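Local coordinates for iron-rich dpsA-homolog protein (PDB 1TKP) that stores iron as a ferric mineral in a hollow dodecamer, probably oxidising ferrous iron with hydrogen peroxide and so protecting DNA from oxidative damage, at the interface of chains A and B. Coordinates in Å, arbitrary orientation; residue numbers count along the deposited sequence, not the author numbering. Chains: chain A/B, Iron-rich dpsA-homolog protein.

The interface of chains A and B. Residues chain A 174-176; chain B 58-59, 63, 115-116.
A:Leu175 lies against B:Arg116, B:Glu59, B:Leu63 and B:Ile115, where the segment following the last bundle helix of one Dps subunit docks on its neighbour. Dps proteins are four-helix bundles of the ferritin superfamily assembled as twelve-subunit shells, and this small patch, part of a larger interface between two copies, illustrates how a C-terminal tail can be held through its backbone, a threonine hydroxyl and a leucine side chain. B:Glu59, in the loop just before helix 60-87, grips the tail with both carboxylate oxygens. Its OE2 accepts the backbone N-H of A:Leu175 (N to OE2 2.6 Å), on the syn side but out of the carboxylate plane, while OE1 turns its syn lone pair to the hydroxyl OG1 of A:Thr174 at 2.7 Å. That hydroxyl is used twice, since OG1 also accepts a bond from the backbone N-H of A:Val176 (N to OG1 2.7 Å), a bond within the tail that probably helps to fix the hydroxyl's orientation towards the carboxylate. The glutamate chain bends at chi2 (96°), bringing its end round to the tail. An alanine in its place removes the carboxylate and would probably leave both the A:Leu175 N-H and the A:Thr174 hydroxyl without their acceptor. On the opposite flank, B:Arg116 in the first turn of helix 115-142 bends at chi3 (39°) and donates from NH1 to the carbonyl O of A:Leu175 at 2.9 Å, in the carbonyl plane yet bent, with 132° at the hydrogen and the oxygen tilted from the guanidinium plane. Between these polar grips the leucine points into chain B: CD1 meets CD1 of B:Leu63 tip to tip at 3.6 Å, and CD2 approaches CG2 of B:Ile115 at 4.0 Å.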
loop_
_atom_site.group_PDB
_atom_site.type_symbol
_atom_site.label_atom_id
_atom_site.label_comp_id
_atom_site.label_asym_id
_atom_site.label_seq_id
_atom_site.Cartn_x
_atom_site.Cartn_y
_atom_site.Cartn_z
ATOM N N THR A 174 -18.388 -28.386 -17.790
ATOM C CA THR A 174 -18.494 -26.973 -18.198
ATOM C C THR A 174 -19.883 -26.509 -17.796
ATOM O O THR A 174 -20.782 -27.302 -17.620
ATOM C CB THR A 174 -18.308 -26.771 -19.766
ATOM O OG1 THR A 174 -18.940 -25.554 -20.209
ATOM C CG2 THR A 174 -19.228 -27.841 -20.532
ATOM N N LEU A 175 -20.047 -25.225 -17.653
ATOM C CA LEU A 175 -21.375 -24.699 -17.441
ATOM C C LEU A 175 -22.193 -24.712 -18.716
ATOM O O LEU A 175 -23.394 -24.554 -18.654
ATOM C CB LEU A 175 -21.267 -23.260 -16.935
ATOM C CG LEU A 175 -20.685 -23.061 -15.511
ATOM C CD1 LEU A 175 -20.229 -21.606 -15.257
ATOM C CD2 LEU A 175 -21.798 -23.417 -14.609
ATOM N N VAL A 176 -21.507 -24.822 -19.863
ATOM C CA VAL A 176 -22.160 -24.653 -21.154
ATOM C C VAL A 176 -23.148 -25.806 -21.364
ATOM O O VAL A 176 -22.860 -26.932 -20.911
ATOM C CB VAL A 176 -21.090 -24.566 -22.264
ATOM C CG1 VAL A 176 -21.652 -24.720 -23.606
ATOM C CG2 VAL A 176 -20.339 -23.204 -22.167
ATOM N N ALA B 58 -14.001 -26.072 -18.364
ATOM C CA ALA B 58 -13.635 -24.896 -19.173
ATOM C C ALA B 58 -13.629 -23.576 -18.409
ATOM O O ALA B 58 -12.914 -22.680 -18.792
ATOM C CB ALA B 58 -14.500 -24.785 -20.318
ATOM N N GLU B 59 -14.419 -23.464 -17.344
ATOM C CA GLU B 59 -14.598 -22.189 -16.653
ATOM C C GLU B 59 -14.077 -22.280 -15.240
ATOM O O GLU B 59 -14.481 -21.500 -14.367
ATOM C CB GLU B 59 -16.094 -21.874 -16.509
ATOM C CG GLU B 59 -16.805 -21.796 -17.867
ATOM C CD GLU B 59 -17.522 -23.112 -18.312
ATOM O OE1 GLU B 59 -17.835 -23.193 -19.554
ATOM O OE2 GLU B 59 -17.759 -24.016 -17.438
ATOM N N LEU B 63 -14.612 -19.887 -11.587
ATOM C CA LEU B 63 -15.612 -20.353 -10.667
ATOM C C LEU B 63 -14.876 -20.618 -9.406
ATOM O O LEU B 63 -15.395 -20.413 -8.390
ATOM C CB LEU B 63 -16.237 -21.732 -11.166
ATOM C CG LEU B 63 -17.301 -21.520 -12.288
ATOM C CD1 LEU B 63 -17.568 -22.726 -13.128
ATOM C CD2 LEU B 63 -18.554 -21.107 -11.640
ATOM N N ILE B 115 -20.542 -29.210 -12.356
ATOM C CA ILE B 115 -20.680 -27.824 -11.914
ATOM C C ILE B 115 -22.100 -27.250 -11.962
ATOM O O ILE B 115 -22.497 -26.566 -11.102
ATOM C CB ILE B 115 -19.589 -26.892 -12.519
ATOM C CG1 ILE B 115 -19.593 -25.542 -11.789
ATOM C CG2 ILE B 115 -19.715 -26.820 -14.046
ATOM C CD1 ILE B 115 -19.108 -25.620 -10.392
ATOM N N ARG B 116 -22.893 -27.541 -12.965
ATOM C CA ARG B 116 -24.186 -26.937 -12.945
ATOM C C ARG B 116 -25.019 -27.464 -11.790
ATOM O O ARG B 116 -25.793 -26.732 -11.276
ATOM C CB ARG B 116 -24.987 -27.058 -14.209
ATOM C CG ARG B 116 -24.255 -26.800 -15.386
ATOM C CD ARG B 116 -25.081 -26.755 -16.568
ATOM N NE ARG B 116 -26.376 -26.095 -16.335
ATOM C CZ ARG B 116 -26.653 -24.827 -16.572
ATOM N NH1 ARG B 116 -25.643 -24.000 -16.928
ATOM N NH2 ARG B 116 -27.918 -24.338 -16.363
#